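Local structure of putative transcriptional regulator (3K4H) at residues G72-Y77 against Y252-A257; E30-I35 against L46-G51; K63-R68 against Q86-Q91; S209-K214 against V222-F227. The protein probably acts as a LacI-type transcriptional regulator that binds a glucose-containing sugar between its two lobes. One frame throughout, in Å; residues are numbered along the deposited sequence.

Contact 1: residues G72-Y77 against Y252-A257; sequences GIILLY and YEAAKA. With GLC (alpha-D-glucopyranose), chain C.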
loop_
_atom_site.group_PDB
_atom_site.type_symbol
_atom_site.label_atom_id
_atom_site.label_comp_id
_atom_site.label_asym_id
_atom_site.label_seq_id
_atom_site.Cartn_x
_atom_site.Cartn_y
_atom_site.Cartn_z
ATOM N N GLY A 72 16.098 15.988 12.421
ATOM C CA GLY A 72 15.588 14.910 11.580
ATOM C C GLY A 72 15.672 15.304 10.129
ATOM O O GLY A 72 15.871 16.485 9.828
ATOM N N ILE A 73 15.531 14.333 9.218
ATOM C CA ILE A 73 15.692 14.614 7.787
ATOM C C ILE A 73 14.592 13.933 7.010
ATOM O O ILE A 73 14.290 12.764 7.279
ATOM C CB ILE A 73 17.039 14.092 7.276
ATOM C CG1 ILE A 73 18.197 14.934 7.827
ATOM C CG2 ILE A 73 17.069 14.061 5.781
ATOM C CD1 ILE A 73 19.589 14.458 7.413
ATOM N N ILE A 74 13.975 14.648 6.066
ATOM C CA ILE A 74 13.012 14.033 5.152
ATOM C C ILE A 74 13.692 13.890 3.835
ATOM O O ILE A 74 14.212 14.855 3.323
ATOM C CB ILE A 74 11.803 14.932 4.917
ATOM C CG1 ILE A 74 11.156 15.327 6.224
ATOM C CG2 ILE A 74 10.758 14.231 4.081
ATOM C CD1 ILE A 74 9.929 16.193 6.065
ATOM N N LEU A 75 13.710 12.697 3.268
ATOM C CA LEU A 75 14.227 12.535 1.904
ATOM C C LEU A 75 13.058 12.661 0.937
ATOM O O LEU A 75 12.078 11.900 1.036
ATOM C CB LEU A 75 14.893 11.174 1.755
ATOM C CG LEU A 75 16.340 11.040 2.213
ATOM C CD1 LEU A 75 16.709 9.609 2.378
ATOM C CD2 LEU A 75 17.242 11.636 1.155
ATOM N N LEU A 76 13.130 13.629 0.029
ATOM C CA LEU A 76 11.998 13.906 -0.869
ATOM C C LEU A 76 11.969 12.992 -2.076
ATOM O O LEU A 76 11.249 13.234 -3.049
ATOM C CB LEU A 76 11.993 15.355 -1.326
ATOM C CG LEU A 76 11.460 16.369 -0.331
ATOM C CD1 LEU A 76 10.498 15.652 0.540
ATOM C CD2 LEU A 76 12.566 16.951 0.529
ATOM N N TYR A 77 12.762 11.940 -2.009
ATOM C CA TYR A 77 12.921 11.059 -3.131
ATOM C C TYR A 77 13.361 9.677 -2.624
ATOM O O TYR A 77 13.710 9.538 -1.441
ATOM C CB TYR A 77 13.958 11.629 -4.082
ATOM C CG TYR A 77 15.350 11.500 -3.552
ATOM C CD1 TYR A 77 15.835 12.391 -2.604
ATOM C CD2 TYR A 77 16.175 10.472 -3.981
ATOM C CE1 TYR A 77 17.117 12.274 -2.109
ATOM C CE2 TYR A 77 17.463 10.338 -3.494
ATOM C CZ TYR A 77 17.930 11.245 -2.556
ATOM O OH TYR A 77 19.199 11.118 -2.059
ATOM N N TYR A 252 2.878 16.514 4.264
ATOM C CA TYR A 252 2.387 16.804 5.586
ATOM C C TYR A 252 2.600 15.564 6.419
ATOM O O TYR A 252 3.209 15.601 7.493
ATOM C CB TYR A 252 0.912 17.098 5.473
ATOM C CG TYR A 252 0.242 17.552 6.738
ATOM C CD1 TYR A 252 0.053 18.908 6.987
ATOM C CD2 TYR A 252 -0.240 16.635 7.674
ATOM C CE1 TYR A 252 -0.589 19.348 8.144
ATOM C CE2 TYR A 252 -0.863 17.069 8.843
ATOM C CZ TYR A 252 -1.039 18.428 9.057
ATOM O OH TYR A 252 -1.675 18.893 10.171
ATOM N N GLU A 253 2.108 14.453 5.888
ATOM C CA GLU A 253 2.259 13.181 6.526
ATOM C C GLU A 253 3.735 12.752 6.684
ATOM O O GLU A 253 4.097 12.186 7.712
ATOM C CB GLU A 253 1.402 12.126 5.819
ATOM C CG GLU A 253 0.658 11.232 6.829
ATOM C CD GLU A 253 -0.443 11.963 7.579
ATOM O OE1 GLU A 253 -1.147 12.780 6.954
ATOM O OE2 GLU A 253 -0.619 11.724 8.793
ATOM N N ALA A 254 4.598 13.054 5.717
ATOM C CA ALA A 254 6.015 12.734 5.921
ATOM C C ALA A 254 6.562 13.436 7.167
ATOM O O ALA A 254 7.121 12.772 8.039
ATOM C CB ALA A 254 6.822 13.049 4.744
ATOM N N ALA A 255 6.327 14.750 7.283
ATOM C CA ALA A 255 6.813 15.554 8.417
ATOM C C ALA A 255 6.243 15.091 9.753
ATOM O O ALA A 255 6.950 15.048 10.765
ATOM C CB ALA A 255 6.513 17.012 8.196
ATOM N N LYS A 256 4.961 14.743 9.754
ATOM C CA LYS A 256 4.298 14.249 10.957
ATOM C C LYS A 256 4.926 12.933 11.400
ATOM O O LYS A 256 5.082 12.685 12.584
ATOM C CB LYS A 256 2.813 14.064 10.681
ATOM C CG LYS A 256 1.973 13.671 11.854
ATOM C CD LYS A 256 0.582 13.416 11.406
ATOM C CE LYS A 256 -0.329 13.778 12.512
ATOM N NZ LYS A 256 -1.701 13.475 12.095
ATOM N N ALA A 257 5.310 12.104 10.435
ATOM C CA ALA A 257 5.966 10.837 10.745
ATOM C C ALA A 257 7.376 11.061 11.289
ATOM O O ALA A 257 7.798 10.354 12.187
ATOM C CB ALA A 257 5.992 9.914 9.522
HETATM C C1 GLC C . 7.888 11.683 -5.135
HETATM C C2 GLC C . 8.997 10.949 -4.410
HETATM C C3 GLC C . 8.823 9.473 -4.726
HETATM C C4 GLC C . 7.434 8.983 -4.274
HETATM C C5 GLC C . 6.347 9.859 -4.851
HETATM C C6 GLC C . 5.024 9.453 -4.248
HETATM O O2 GLC C . 10.237 11.409 -4.899
HETATM O O3 GLC C . 9.920 8.798 -4.152
HETATM O O4 GLC C . 7.122 7.742 -4.822
HETATM O O5 GLC C . 6.629 11.239 -4.643
HETATM O O6 GLC C . 4.302 8.838 -5.281
#
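Strand 72-75 and helix 252-257 come nearest at I74 and A254, whose CA atoms are 7.2 Å apart. The side chain of I74 bridges this gap with two branches. With chi1 at -55°, CG1 lies beside the backbone N and CG2 is anti to it. CG2 meets the methyl of A254, I74 CG2 to A254 CB being 4.2 Å. The other branch is extended through CG1 (chi2 -179°). This carries CD1 to the next residue, with I74 CD1 4.0 Å from A255 CA and 4.1 Å from A255 CB. One isoleucine thus spans two consecutive alanines. On the other face of the sheet, I73 and L75 meet helix 83-90.

Beyond the strand, the chain enters the ligand pocket. The carbonyl O of L76 accepts a hydrogen bond from O2 of a glucose unit of the bound glycan, L76 O to GLC O2 being 2.8 Å. N113, D112, N115 and I98 also hydrogen-bond to this unit. On the helix, E253 and K256 form a long ion pair, and both make salt bridges to the second subunit, with its K270 and D260 respectively. The chemistry divides by place. Buried methyl groups join helix to sheet, a backbone carbonyl serves the sugar, and charged groups serve the dimer.

Contact 2: residues E30-I35 against L46-G51; sequences EVIRGI and LYMSTG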
loop_
_atom_site.group_PDB
_atom_site.type_symbol
_atom_site.label_atom_id
_atom_site.label_comp_id
_atom_site.label_asym_id
_atom_site.label_seq_id
_atom_site.Cartn_x
_atom_site.Cartn_y
_atom_site.Cartn_z
ATOM N N GLU A 30 5.109 21.971 -3.730
ATOM C CA GLU A 30 3.898 21.474 -3.121
ATOM C C GLU A 30 4.210 20.509 -1.962
ATOM O O GLU A 30 3.538 20.558 -0.927
ATOM C CB GLU A 30 3.021 20.816 -4.173
ATOM C CG GLU A 30 1.652 20.442 -3.720
ATOM C CD GLU A 30 0.766 21.641 -3.435
ATOM O OE1 GLU A 30 1.227 22.814 -3.518
ATOM O OE2 GLU A 30 -0.415 21.391 -3.116
ATOM N N VAL A 31 5.246 19.665 -2.111
ATOM C CA VAL A 31 5.562 18.722 -1.039
ATOM C C VAL A 31 6.076 19.499 0.138
ATOM O O VAL A 31 5.688 19.224 1.275
ATOM C CB VAL A 31 6.505 17.571 -1.470
ATOM C CG1 VAL A 31 7.819 17.653 -0.798
ATOM C CG2 VAL A 31 5.876 16.233 -1.129
ATOM N N ILE A 32 6.895 20.515 -0.153
ATOM C CA ILE A 32 7.457 21.350 0.877
ATOM C C ILE A 32 6.355 22.128 1.546
ATOM O O ILE A 32 6.385 22.330 2.746
ATOM C CB ILE A 32 8.522 22.292 0.333
ATOM C CG1 ILE A 32 9.756 21.468 -0.063
ATOM C CG2 ILE A 32 8.900 23.304 1.397
ATOM C CD1 ILE A 32 10.810 22.204 -0.849
ATOM N N ARG A 33 5.356 22.532 0.776
ATOM C CA ARG A 33 4.246 23.277 1.320
ATOM C C ARG A 33 3.469 22.429 2.337
ATOM O O ARG A 33 2.914 22.949 3.298
ATOM C CB ARG A 33 3.357 23.709 0.176
ATOM C CG ARG A 33 2.278 24.706 0.518
ATOM C CD ARG A 33 1.230 24.707 -0.601
ATOM N NE ARG A 33 -0.084 24.793 0.014
ATOM C CZ ARG A 33 -1.147 24.089 -0.359
ATOM N NH1 ARG A 33 -1.080 23.227 -1.376
ATOM N NH2 ARG A 33 -2.279 24.255 0.300
ATOM N N GLY A 34 3.431 21.119 2.129
ATOM C CA GLY A 34 2.761 20.224 3.077
ATOM C C GLY A 34 3.671 20.029 4.280
ATOM O O GLY A 34 3.218 19.978 5.441
ATOM N N ILE A 35 4.967 19.933 3.995
ATOM C CA ILE A 35 5.948 19.672 5.030
ATOM C C ILE A 35 5.870 20.818 6.044
ATOM O O ILE A 35 5.722 20.591 7.257
ATOM C CB ILE A 35 7.361 19.490 4.427
ATOM C CG1 ILE A 35 7.506 18.064 3.889
ATOM C CG2 ILE A 35 8.409 19.716 5.471
ATOM C CD1 ILE A 35 8.558 17.881 2.821
ATOM N N LEU A 46 12.705 24.698 8.743
ATOM C CA LEU A 46 13.170 23.817 7.705
ATOM C C LEU A 46 14.571 24.184 7.276
ATOM O O LEU A 46 15.049 25.291 7.555
ATOM C CB LEU A 46 12.202 23.831 6.545
ATOM C CG LEU A 46 10.744 23.482 6.882
ATOM C CD1 LEU A 46 9.901 23.510 5.625
ATOM C CD2 LEU A 46 10.576 22.147 7.660
ATOM N N TYR A 47 15.260 23.243 6.644
ATOM C CA TYR A 47 16.639 23.472 6.258
ATOM C C TYR A 47 16.963 22.611 5.061
ATOM O O TYR A 47 16.566 21.441 4.985
ATOM C CB TYR A 47 17.575 23.154 7.429
ATOM C CG TYR A 47 19.043 23.177 7.107
ATOM C CD1 TYR A 47 19.863 24.216 7.535
ATOM C CD2 TYR A 47 19.620 22.131 6.395
ATOM C CE1 TYR A 47 21.221 24.214 7.243
ATOM C CE2 TYR A 47 20.964 22.119 6.083
ATOM C CZ TYR A 47 21.766 23.148 6.508
ATOM O OH TYR A 47 23.119 23.088 6.168
HETATM N N MSE A 48 17.660 23.192 4.101
HETATM C CA MSE A 48 18.114 22.408 2.994
HETATM C C MSE A 48 19.460 22.905 2.596
HETATM O O MSE A 48 19.821 24.043 2.854
HETATM C CB MSE A 48 17.146 22.482 1.841
HETATM C CG MSE A 48 17.220 23.745 1.052
HETATM SE SE MSE A 48 15.592 23.947 -0.011
HETATM C CE MSE A 48 15.243 22.073 -0.475
ATOM N N SER A 49 20.199 22.053 1.943
ATOM C CA SER A 49 21.507 22.376 1.468
ATOM C C SER A 49 21.453 22.808 0.040
ATOM O O SER A 49 20.526 22.521 -0.649
ATOM C CB SER A 49 22.388 21.165 1.554
ATOM O OG SER A 49 23.216 21.140 0.440
ATOM N N THR A 50 22.435 23.563 -0.383
ATOM C CA THR A 50 22.481 24.036 -1.737
ATOM C C THR A 50 23.245 23.260 -2.768
ATOM O O THR A 50 23.342 23.710 -3.863
ATOM C CB THR A 50 22.884 25.455 -1.796
ATOM O OG1 THR A 50 23.917 25.678 -0.856
ATOM C CG2 THR A 50 21.753 26.271 -1.390
ATOM N N GLY A 51 23.790 22.113 -2.454
ATOM C CA GLY A 51 24.635 21.472 -3.419
ATOM C C GLY A 51 23.941 20.909 -4.599
ATOM O O GLY A 51 22.968 20.280 -4.470
#
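I35 and I32 on helix 27-41 pack against L46 and M48 of strand 45-48, in a beta-alpha-beta crossover. Strands 10-14 and 45-48 are parallel neighbours in the sheet, and this helix lies between them in the chain. The axes of helix 30-35 and strand 46-48 run 145° apart, with a closest approach of 11.3 Å.

The closer part is I35 against L46. The two side chains cross obliquely. The CG2 methyl of I35 sits against both branch ends of L46, at 3.9 Å from L46 CD2 and 4.1 Å from L46 CD1. In L46, CG is anti to the carbonyl carbon (chi1 -56°), which carries its fork to the helix. I35 is buried, and L13 of the adjacent strand and L76 also pack on it.

The looser part lies one helical turn back. I32 CG2 is 4.3 Å from L46 CD1. I32 CD1 is 4.5 Å from CE of M48, a selenomethionine. These residues are partly exposed, and F23 also packs on I32. Farther out, R33 points away from the strand. E30 CD lies at the edge of the R33 guanidinium, in its plane, in a salt bridge along the helix. Past the strand, the chain bends in an ST turn, where G51 N donates to S49 OG at 3.1 Å with an N-H...O angle of 170°.

Contact 3: residues K63-R68 against Q86-Q91; sequences KMVQGR and QYLHEQ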
loop_
_atom_site.group_PDB
_atom_site.type_symbol
_atom_site.label_atom_id
_atom_site.label_comp_id
_atom_site.label_asym_id
_atom_site.label_seq_id
_atom_site.Cartn_x
_atom_site.Cartn_y
_atom_site.Cartn_z
ATOM N N LYS A 63 27.093 17.529 6.646
ATOM C CA LYS A 63 27.267 18.716 7.491
ATOM C C LYS A 63 26.035 18.932 8.386
ATOM O O LYS A 63 26.157 19.306 9.549
ATOM C CB LYS A 63 27.591 19.968 6.654
ATOM C CG LYS A 63 28.727 19.782 5.619
ATOM C CD LYS A 63 29.491 21.088 5.244
ATOM C CE LYS A 63 28.623 22.373 5.354
ATOM N NZ LYS A 63 29.451 23.604 5.689
HETATM N N MSE A 64 24.857 18.673 7.829
HETATM C CA MSE A 64 23.614 18.655 8.577
HETATM C C MSE A 64 23.725 17.806 9.829
HETATM O O MSE A 64 23.410 18.265 10.927
HETATM C CB MSE A 64 22.477 18.100 7.725
HETATM C CG MSE A 64 21.961 19.025 6.654
HETATM SE SE MSE A 64 20.347 18.333 5.790
HETATM C CE MSE A 64 19.294 18.045 7.366
ATOM N N VAL A 65 24.156 16.564 9.655
ATOM C CA VAL A 65 24.240 15.625 10.763
ATOM C C VAL A 65 25.385 16.032 11.674
ATOM O O VAL A 65 25.258 15.976 12.895
ATOM C CB VAL A 65 24.432 14.154 10.280
ATOM C CG1 VAL A 65 24.518 13.197 11.464
ATOM C CG2 VAL A 65 23.311 13.747 9.368
ATOM N N GLN A 66 26.489 16.474 11.078
ATOM C CA GLN A 66 27.667 16.845 11.862
ATOM C C GLN A 66 27.470 18.073 12.748
ATOM O O GLN A 66 28.084 18.196 13.799
ATOM C CB GLN A 66 28.909 16.944 10.974
ATOM C CG GLN A 66 29.477 15.555 10.775
ATOM C CD GLN A 66 30.395 15.351 9.568
ATOM O OE1 GLN A 66 30.703 16.275 8.799
ATOM N NE2 GLN A 66 30.838 14.098 9.404
ATOM N N GLY A 67 26.564 18.946 12.328
ATOM C CA GLY A 67 26.310 20.205 13.009
ATOM C C GLY A 67 25.504 20.114 14.279
ATOM O O GLY A 67 25.419 21.094 14.997
ATOM N N ARG A 68 24.924 18.950 14.567
ATOM C CA ARG A 68 24.054 18.751 15.745
ATOM C C ARG A 68 22.905 19.765 15.865
ATOM O O ARG A 68 22.321 19.919 16.945
ATOM C CB ARG A 68 24.830 18.748 17.066
ATOM C CG ARG A 68 26.213 18.176 17.042
ATOM C CD ARG A 68 26.196 16.685 16.879
ATOM N NE ARG A 68 27.529 16.150 17.140
ATOM C CZ ARG A 68 28.296 15.544 16.237
ATOM N NH1 ARG A 68 29.496 15.093 16.600
ATOM N NH2 ARG A 68 27.860 15.368 14.992
ATOM N N GLN A 86 22.423 5.048 3.286
ATOM C CA GLN A 86 23.467 4.238 3.941
ATOM C C GLN A 86 24.072 5.048 5.069
ATOM O O GLN A 86 24.320 4.520 6.148
ATOM C CB GLN A 86 24.584 3.749 2.985
ATOM C CG GLN A 86 24.538 2.257 2.542
ATOM C CD GLN A 86 24.360 1.217 3.697
ATOM O OE1 GLN A 86 23.313 0.546 3.789
ATOM N NE2 GLN A 86 25.382 1.075 4.560
ATOM N N TYR A 87 24.272 6.337 4.828
ATOM C CA TYR A 87 24.908 7.185 5.797
ATOM C C TYR A 87 24.037 7.355 7.014
ATOM O O TYR A 87 24.495 7.134 8.143
ATOM C CB TYR A 87 25.258 8.554 5.212
ATOM C CG TYR A 87 25.816 9.500 6.254
ATOM C CD1 TYR A 87 25.003 10.464 6.851
ATOM C CD2 TYR A 87 27.150 9.401 6.680
ATOM C CE1 TYR A 87 25.513 11.322 7.838
ATOM C CE2 TYR A 87 27.666 10.252 7.656
ATOM C CZ TYR A 87 26.846 11.212 8.232
ATOM O OH TYR A 87 27.332 12.064 9.202
ATOM N N LEU A 88 22.791 7.756 6.787
ATOM C CA LEU A 88 21.892 8.069 7.879
ATOM C C LEU A 88 21.592 6.820 8.676
ATOM O O LEU A 88 21.490 6.878 9.901
ATOM C CB LEU A 88 20.597 8.710 7.371
ATOM C CG LEU A 88 20.651 10.061 6.646
ATOM C CD1 LEU A 88 19.255 10.474 6.268
ATOM C CD2 LEU A 88 21.305 11.143 7.502
ATOM N N HIS A 89 21.465 5.687 7.989
ATOM C CA HIS A 89 21.198 4.425 8.678
ATOM C C HIS A 89 22.339 4.028 9.601
ATOM O O HIS A 89 22.110 3.669 10.749
ATOM C CB HIS A 89 20.885 3.291 7.706
ATOM C CG HIS A 89 20.763 1.956 8.373
ATOM N ND1 HIS A 89 19.686 1.616 9.166
ATOM C CD2 HIS A 89 21.591 0.880 8.378
ATOM C CE1 HIS A 89 19.855 0.387 9.628
ATOM N NE2 HIS A 89 21.000 -0.084 9.158
ATOM N N GLU A 90 23.565 4.115 9.097
ATOM C CA GLU A 90 24.770 3.893 9.905
ATOM C C GLU A 90 25.008 4.874 11.081
ATOM O O GLU A 90 25.539 4.482 12.106
ATOM C CB GLU A 90 25.994 3.882 8.997
ATOM C CG GLU A 90 26.103 2.646 8.133
ATOM C CD GLU A 90 26.327 1.397 8.947
ATOM O OE1 GLU A 90 25.546 0.431 8.772
ATOM O OE2 GLU A 90 27.271 1.390 9.773
ATOM N N GLN A 91 24.646 6.146 10.929
ATOM C CA GLN A 91 24.883 7.106 11.998
ATOM C C GLN A 91 23.708 7.076 12.965
ATOM O O GLN A 91 23.656 7.845 13.935
ATOM C CB GLN A 91 25.150 8.520 11.459
ATOM C CG GLN A 91 26.429 8.714 10.598
ATOM C CD GLN A 91 27.691 8.009 11.134
ATOM O OE1 GLN A 91 28.554 8.619 11.780
ATOM N NE2 GLN A 91 27.807 6.722 10.845
#
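V65, whose side chain meets Y87 and L88, has its carbonyl O held by two weak bonds from R68. R68 N and R68 NH2 each lie 3.4 Å from V65 O. R68 is the first residue to leave helical angles, with positive phi (53°); its backbone N and its side chain both reach this carbonyl.

V65 and the Y87 ring come from opposite directions. The valine stands at the ring edge, with V65 CG2 3.6 Å from Y87 CE1 and V65 CB 3.7 Å from Y87 OH. CG of Y87 is anti to its backbone N (chi1 175°), which sends the ring toward the other helix. Just past the end of its own helix, Q91 puts CG over one face of this ring, toward the rim. V65 CG2 also reaches L88 CD2 at 3.8 Å, on the buried side. Toward the surface, the Q66 amide passes Y87 OH without bonding, its plane almost perpendicular to the ring.

M64 and L88 both rest on I73 of strand 72-75, which links the two helices in the chain. Neighbouring helices packed over one face of a parallel sheet are typical of the Rossmann-like lobes of periplasmic-binding-protein folds.

Contact 4: residues S209-K214 against V222-F227; sequences SALSKK and VSIVSF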
loop_
_atom_site.group_PDB
_atom_site.type_symbol
_atom_site.label_atom_id
_atom_site.label_comp_id
_atom_site.label_asym_id
_atom_site.label_seq_id
_atom_site.Cartn_x
_atom_site.Cartn_y
_atom_site.Cartn_z
ATOM N N SER A 209 2.933 18.948 -26.533
ATOM C CA SER A 209 3.348 19.951 -27.481
ATOM C C SER A 209 4.036 19.274 -28.652
ATOM O O SER A 209 3.882 19.694 -29.789
ATOM C CB SER A 209 4.279 20.994 -26.845
ATOM O OG SER A 209 4.232 20.904 -25.436
ATOM N N ALA A 210 4.776 18.213 -28.376
ATOM C CA ALA A 210 5.593 17.599 -29.398
ATOM C C ALA A 210 4.692 16.899 -30.396
ATOM O O ALA A 210 4.909 16.949 -31.601
ATOM C CB ALA A 210 6.564 16.621 -28.771
ATOM N N LEU A 211 3.659 16.264 -29.866
ATOM C CA LEU A 211 2.703 15.541 -30.655
ATOM C C LEU A 211 1.944 16.537 -31.539
ATOM O O LEU A 211 1.555 16.229 -32.679
ATOM C CB LEU A 211 1.776 14.799 -29.709
ATOM C CG LEU A 211 1.533 13.291 -29.836
ATOM C CD1 LEU A 211 2.700 12.512 -30.316
ATOM C CD2 LEU A 211 1.110 12.755 -28.495
ATOM N N SER A 212 1.771 17.749 -31.032
ATOM C CA SER A 212 1.053 18.766 -31.765
ATOM C C SER A 212 1.946 19.457 -32.760
ATOM O O SER A 212 1.468 19.928 -33.784
ATOM C CB SER A 212 0.429 19.778 -30.822
ATOM O OG SER A 212 -0.720 19.227 -30.225
ATOM N N LYS A 213 3.238 19.540 -32.477
ATOM C CA LYS A 213 4.131 20.125 -33.461
ATOM C C LYS A 213 4.176 19.200 -34.686
ATOM O O LYS A 213 4.347 19.651 -35.805
ATOM C CB LYS A 213 5.524 20.378 -32.886
ATOM C CG LYS A 213 6.347 21.390 -33.673
ATOM C CD LYS A 213 7.831 21.372 -33.238
ATOM C CE LYS A 213 8.544 22.712 -33.473
ATOM N NZ LYS A 213 8.218 23.347 -34.805
ATOM N N LYS A 214 3.968 17.906 -34.477
ATOM C CA LYS A 214 4.019 16.964 -35.596
ATOM C C LYS A 214 2.679 16.842 -36.329
ATOM O O LYS A 214 2.574 16.113 -37.328
ATOM C CB LYS A 214 4.573 15.612 -35.142
ATOM C CG LYS A 214 6.011 15.745 -34.632
ATOM C CD LYS A 214 6.693 14.413 -34.404
ATOM C CE LYS A 214 8.195 14.592 -34.396
ATOM N NZ LYS A 214 8.835 13.291 -34.692
ATOM N N VAL A 222 -3.703 10.065 -30.378
ATOM C CA VAL A 222 -2.929 9.476 -29.293
ATOM C C VAL A 222 -3.545 9.908 -27.995
ATOM O O VAL A 222 -3.806 11.092 -27.810
ATOM C CB VAL A 222 -1.453 9.943 -29.299
ATOM C CG1 VAL A 222 -0.709 9.377 -28.117
ATOM C CG2 VAL A 222 -0.754 9.520 -30.542
ATOM N N SER A 223 -3.783 8.948 -27.108
ATOM C CA SER A 223 -4.241 9.230 -25.757
ATOM C C SER A 223 -3.036 9.330 -24.808
ATOM O O SER A 223 -2.069 8.558 -24.920
ATOM C CB SER A 223 -5.203 8.135 -25.272
ATOM O OG SER A 223 -6.327 8.011 -26.123
ATOM N N ILE A 224 -3.107 10.274 -23.876
ATOM C CA ILE A 224 -2.068 10.489 -22.882
ATOM C C ILE A 224 -2.701 10.460 -21.495
ATOM O O ILE A 224 -3.684 11.156 -21.269
ATOM C CB ILE A 224 -1.458 11.910 -23.013
ATOM C CG1 ILE A 224 -0.895 12.167 -24.405
ATOM C CG2 ILE A 224 -0.406 12.166 -21.946
ATOM C CD1 ILE A 224 -0.630 13.665 -24.638
ATOM N N VAL A 225 -2.139 9.687 -20.569
ATOM C CA VAL A 225 -2.376 9.912 -19.155
ATOM C C VAL A 225 -1.031 10.185 -18.502
ATOM O O VAL A 225 -0.023 9.575 -18.902
ATOM C CB VAL A 225 -2.992 8.716 -18.448
ATOM C CG1 VAL A 225 -3.309 9.099 -17.017
ATOM C CG2 VAL A 225 -4.258 8.269 -19.150
ATOM N N SER A 226 -0.994 11.055 -17.515
ATOM C CA SER A 226 0.199 11.403 -16.789
ATOM C C SER A 226 -0.080 11.446 -15.313
ATOM O O SER A 226 -1.138 11.162 -14.874
ATOM C CB SER A 226 0.730 12.731 -17.241
ATOM O OG SER A 226 0.889 13.569 -16.144
ATOM N N PHE A 227 0.890 11.830 -14.531
ATOM C CA PHE A 227 0.789 11.767 -13.099
ATOM C C PHE A 227 1.081 13.074 -12.438
ATOM O O PHE A 227 1.812 13.838 -12.923
ATOM C CB PHE A 227 1.821 10.818 -12.572
ATOM C CG PHE A 227 1.359 9.450 -12.413
ATOM C CD1 PHE A 227 0.924 9.003 -11.236
ATOM C CD2 PHE A 227 1.434 8.576 -13.422
ATOM C CE1 PHE A 227 0.523 7.737 -11.108
ATOM C CE2 PHE A 227 1.025 7.323 -13.272
ATOM C CZ PHE A 227 0.575 6.910 -12.127
#
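No flat side chain takes part where L211 meets V222 and I224. The one aromatic ring of the two segments belongs to F227, at the far end of the strand. It makes a cation-pi interaction with R149 and packs on A118, well away from the helix.

The meeting itself is made by one leucine methyl. L211 CD2 lies 3.9 Å from V222 CG1 and also 3.9 Å from V222 CB. The two side chains cross at about a right angle, and CD2 rests on both CB and CG1 of the valine. CG1 of V222 is anti to the backbone N (chi1 177°), which presents this branch to CD2. The same methyl reaches I224 more loosely, with L211 CD2 4.3 Å from I224 CD1. V222 and I224 are two residues apart and both point to the helix. S223, between them, points away.

Helix 201-213 is the crossover helix of a beta-alpha-beta unit. It links strand 195-198 to strand 223-227, its parallel neighbour in the sheet. Backbone bonds from S223 and V225 to T194, I196 and A198 join the two strands. V183 of helix 176-187 adds to the apolar cover of L211, and M187 to that of V222.

The helix is near its end at this contact. K213 N still bonds to S209 O at 2.8 Å, and K214 N to A210 O at 3.2 Å.

Overall arrangement
Contacts 1, 2 and 3 belong to one lobe and share a parallel sheet; contact 4 belongs to the other, its centre about 33 Å from that of contact 1. Contacts 1 and 4 are buried, each joining a helix to a strand through aliphatic side chains. Contacts 2 and 3 are partly buried and have charged or polar residues at their outer sides. Helix 27-41 is common to the neighbourhoods of contacts 1 and 2. Contact 3 lies over the other face of strand 72-75. Y47 touches M64 between contacts 2 and 3. Contact 1 alone includes residues of the sugar pocket and of the subunit interface.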